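Local coordinates for protein PpBBE-like 1 D396N (Physcomitrella patens subsp. patens, PDB 6EO5) that probably oxidises cellobiose with a bi-covalently bound flavin, as a variant of the single berberine bridge enzyme homologue of its moss, at residues 129-138 against 212-220. Numbering follows the deposited sequence.
Sequences LWNAGKVTIP and TFRVHDVSA
Thr136 and His216 form the hydrogen-bonded antiparallel pair that fastens the short strand 135-136 to the end of strand 207-217. Thr136 N donates to His216 O and His216 N returns the bond to Thr136 O, both at 2.9 Å. A third bond, Val218 N to Lys134 O at 3.0 Å, is the straightest, 168° at the hydrogen. Val135 and Asp217 form the adjoining non-hydrogen-bonded pair, and Val135 CA also approaches His216 O, 3.1 Å away, in a CA-H...O contact.

Beta-branched residues suit the extended chain here, their methyls reaching several neighbours. Just past the strand, Val218 directs CG1 at Thr136 CG2, 3.7 Å away, the two side chains crossing at about a right angle. Val135 CG2, set between the backbone N and the carbonyl carbon (chi1 -62°), lies 4.0 Å from Val215 CG2; an alanine here would probably leave that methyl without its partner and open a gap near Tyr107. Val215 CG1 meets Leu129 CD2 and Ile137 CG2, while Ile137 CD1 lies over the centre of one face of the Phe213 ring.

Trp130, long enough to reach across from the helix, turns its six-membered edge to Val218 O, in the ring plane 3.3 Å from CZ3; Lys134 CG lies over one face, offset toward the rim. Asp217 OD1 accepts the Ser219 hydroxyl.

Farther out, histidine serves twice: His216 NE2 bonds Asn169 OD1 and its ring stacks on Phe163. Backbone bonds thus set the register, apolar side chains add packing, and the Lys134-Ser219 end stays exposed.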
loop_
_atom_site.group_PDB
_atom_site.type_symbol
_atom_site.label_atom_id
_atom_site.label_comp_id
_atom_site.label_asym_id
_atom_site.label_seq_id
_atom_site.Cartn_x
_atom_site.Cartn_y
_atom_site.Cartn_z
ATOM N N LEU A 129 -3.571 -14.591 -11.560
ATOM C CA LEU A 129 -2.561 -14.239 -12.557
ATOM C C LEU A 129 -1.558 -15.367 -12.772
ATOM O O LEU A 129 -1.019 -15.519 -13.875
ATOM C CB LEU A 129 -1.838 -12.955 -12.141
ATOM C CG LEU A 129 -2.600 -11.639 -12.339
ATOM C CD1 LEU A 129 -1.888 -10.494 -11.622
ATOM C CD2 LEU A 129 -2.743 -11.325 -13.817
ATOM N N TRP A 130 -1.285 -16.157 -11.732
ATOM C CA TRP A 130 -0.378 -17.293 -11.875
ATOM C C TRP A 130 -1.023 -18.402 -12.703
ATOM O O TRP A 130 -0.439 -18.885 -13.685
ATOM C CB TRP A 130 0.011 -17.801 -10.487
ATOM C CG TRP A 130 0.885 -19.003 -10.493
ATOM C CD1 TRP A 130 0.553 -20.251 -10.067
ATOM C CD2 TRP A 130 2.250 -19.074 -10.929
ATOM N NE1 TRP A 130 1.621 -21.097 -10.213
ATOM C CE2 TRP A 130 2.676 -20.403 -10.742
ATOM C CE3 TRP A 130 3.149 -18.144 -11.464
ATOM C CZ2 TRP A 130 3.968 -20.833 -11.064
ATOM C CZ3 TRP A 130 4.440 -18.574 -11.793
ATOM C CH2 TRP A 130 4.832 -19.913 -11.592
ATOM N N ASN A 131 -2.243 -18.800 -12.318
ATOM C CA ASN A 131 -2.988 -19.815 -13.050
ATOM C C ASN A 131 -3.225 -19.411 -14.498
ATOM O O ASN A 131 -3.203 -20.258 -15.394
ATOM C CB ASN A 131 -4.323 -20.079 -12.356
ATOM C CG ASN A 131 -4.167 -20.796 -11.017
ATOM O OD1 ASN A 131 -3.136 -21.404 -10.732
ATOM N ND2 ASN A 131 -5.203 -20.722 -10.186
ATOM N N ALA A 132 -3.467 -18.126 -14.756
ATOM C CA ALA A 132 -3.843 -17.726 -16.109
ATOM C C ALA A 132 -2.671 -17.815 -17.071
ATOM O O ALA A 132 -2.858 -18.192 -18.232
ATOM C CB ALA A 132 -4.420 -16.313 -16.114
ATOM N N GLY A 133 -1.462 -17.476 -16.619
ATOM C CA GLY A 133 -0.334 -17.386 -17.530
ATOM C C GLY A 133 1.042 -17.299 -16.897
ATOM O O GLY A 133 2.003 -16.877 -17.555
ATOM N N LYS A 134 1.157 -17.712 -15.636
ATOM C CA LYS A 134 2.400 -17.576 -14.868
ATOM C C LYS A 134 2.967 -16.151 -14.944
ATOM O O LYS A 134 4.164 -15.928 -15.154
ATOM C CB LYS A 134 3.428 -18.609 -15.320
ATOM C CG LYS A 134 3.137 -19.979 -14.773
ATOM C CD LYS A 134 4.104 -21.001 -15.312
ATOM C CE LYS A 134 3.658 -22.407 -14.951
ATOM N NZ LYS A 134 4.646 -23.404 -15.445
ATOM N N VAL A 135 2.080 -15.174 -14.760
ATOM C CA VAL A 135 2.443 -13.766 -14.736
ATOM C C VAL A 135 2.078 -13.178 -13.370
ATOM O O VAL A 135 1.497 -13.841 -12.507
ATOM C CB VAL A 135 1.770 -12.970 -15.874
ATOM C CG1 VAL A 135 2.228 -13.502 -17.210
ATOM C CG2 VAL A 135 0.260 -13.057 -15.762
ATOM N N THR A 136 2.423 -11.909 -13.186
ATOM C CA THR A 136 2.141 -11.234 -11.926
ATOM C C THR A 136 2.188 -9.734 -12.158
ATOM O O THR A 136 2.667 -9.256 -13.189
ATOM C CB THR A 136 3.141 -11.645 -10.833
ATOM O OG1 THR A 136 2.580 -11.397 -9.541
ATOM C CG2 THR A 136 4.456 -10.890 -10.976
ATOM N N ILE A 137 1.653 -8.998 -11.193
ATOM C CA ILE A 137 1.995 -7.588 -11.045
ATOM C C ILE A 137 2.890 -7.488 -9.815
ATOM O O ILE A 137 2.816 -8.351 -8.924
ATOM C CB ILE A 137 0.745 -6.706 -10.916
ATOM C CG1 ILE A 137 -0.050 -7.081 -9.673
ATOM C CG2 ILE A 137 -0.096 -6.809 -12.158
ATOM C CD1 ILE A 137 -1.229 -6.182 -9.447
ATOM N N PRO A 138 3.764 -6.452 -9.711
ATOM C CA PRO A 138 4.669 -6.344 -8.553
ATOM C C PRO A 138 3.990 -5.740 -7.320
ATOM O O PRO A 138 4.387 -4.689 -6.803
ATOM C CB PRO A 138 5.798 -5.466 -9.111
ATOM C CG PRO A 138 5.122 -4.583 -10.102
ATOM C CD PRO A 138 3.998 -5.391 -10.708
ATOM N N THR A 212 -6.697 -1.800 -15.519
ATOM C CA THR A 212 -5.982 -2.584 -16.520
ATOM C C THR A 212 -4.495 -2.472 -16.231
ATOM O O THR A 212 -3.936 -1.369 -16.285
ATOM C CB THR A 212 -6.278 -2.115 -17.945
ATOM O OG1 THR A 212 -7.681 -2.225 -18.197
ATOM C CG2 THR A 212 -5.539 -2.989 -18.928
ATOM N N PHE A 213 -3.860 -3.613 -15.943
ATOM C CA PHE A 213 -2.470 -3.681 -15.510
ATOM C C PHE A 213 -1.573 -4.256 -16.595
ATOM O O PHE A 213 -1.957 -5.190 -17.302
ATOM C CB PHE A 213 -2.319 -4.541 -14.254
ATOM C CG PHE A 213 -2.845 -3.896 -13.014
ATOM C CD1 PHE A 213 -2.165 -2.830 -12.438
ATOM C CD2 PHE A 213 -4.011 -4.350 -12.418
ATOM C CE1 PHE A 213 -2.630 -2.228 -11.290
ATOM C CE2 PHE A 213 -4.487 -3.754 -11.266
ATOM C CZ PHE A 213 -3.795 -2.688 -10.698
ATOM N N ARG A 214 -0.380 -3.682 -16.720
ATOM C CA ARG A 214 0.733 -4.371 -17.358
ATOM C C ARG A 214 1.174 -5.514 -16.450
ATOM O O ARG A 214 1.317 -5.324 -15.238
ATOM C CB ARG A 214 1.889 -3.399 -17.600
ATOM C CG ARG A 214 3.156 -4.042 -18.116
ATOM C CD ARG A 214 2.994 -4.424 -19.591
ATOM N NE ARG A 214 2.772 -3.239 -20.429
ATOM C CZ ARG A 214 2.054 -3.233 -21.550
ATOM N NH1 ARG A 214 1.465 -4.352 -21.961
ATOM N NH2 ARG A 214 1.910 -2.109 -22.248
ATOM N N VAL A 215 1.345 -6.709 -17.015
ATOM C CA VAL A 215 1.731 -7.881 -16.234
ATOM C C VAL A 215 3.111 -8.345 -16.688
ATOM O O VAL A 215 3.620 -7.926 -17.727
ATOM C CB VAL A 215 0.694 -9.018 -16.316
ATOM C CG1 VAL A 215 -0.650 -8.541 -15.769
ATOM C CG2 VAL A 215 0.561 -9.549 -17.743
ATOM N N HIS A 216 3.733 -9.201 -15.868
ATOM C CA HIS A 216 5.125 -9.604 -16.059
ATOM C C HIS A 216 5.308 -11.107 -15.874
ATOM O O HIS A 216 4.747 -11.702 -14.947
ATOM C CB HIS A 216 6.054 -8.857 -15.099
ATOM C CG HIS A 216 5.893 -7.372 -15.160
ATOM N ND1 HIS A 216 6.706 -6.564 -15.925
ATOM C CD2 HIS A 216 4.989 -6.548 -14.574
ATOM C CE1 HIS A 216 6.322 -5.308 -15.795
ATOM N NE2 HIS A 216 5.280 -5.271 -14.983
ATOM N N ASP A 217 6.119 -11.704 -16.758
ATOM C CA ASP A 217 6.379 -13.136 -16.722
ATOM C C ASP A 217 7.222 -13.509 -15.509
ATOM O O ASP A 217 8.320 -12.975 -15.312
ATOM C CB ASP A 217 7.090 -13.574 -18.003
ATOM C CG ASP A 217 7.502 -15.044 -17.969
ATOM O OD1 ASP A 217 6.631 -15.930 -17.742
ATOM O OD2 ASP A 217 8.705 -15.310 -18.148
ATOM N N VAL A 218 6.719 -14.454 -14.713
ATOM C CA VAL A 218 7.437 -14.960 -13.547
ATOM C C VAL A 218 7.449 -16.487 -13.568
ATOM O O VAL A 218 7.285 -17.139 -12.531
ATOM C CB VAL A 218 6.820 -14.429 -12.236
ATOM C CG1 VAL A 218 7.312 -13.018 -11.959
ATOM C CG2 VAL A 218 5.282 -14.467 -12.279
ATOM N N SER A 219 7.650 -17.076 -14.749
ATOM C CA SER A 219 7.588 -18.532 -14.849
ATOM C C SER A 219 8.911 -19.194 -14.482
ATOM O O SER A 219 8.914 -20.348 -14.039
ATOM C CB SER A 219 7.166 -18.949 -16.253
ATOM O OG SER A 219 8.142 -18.551 -17.201
ATOM N N ALA A 220 10.032 -18.487 -14.631
ATOM C CA ALA A 220 11.313 -19.013 -14.190
ATOM C C ALA A 220 11.365 -19.124 -12.663
ATOM O O ALA A 220 10.575 -18.498 -11.949
ATOM C CB ALA A 220 12.451 -18.130 -14.699
#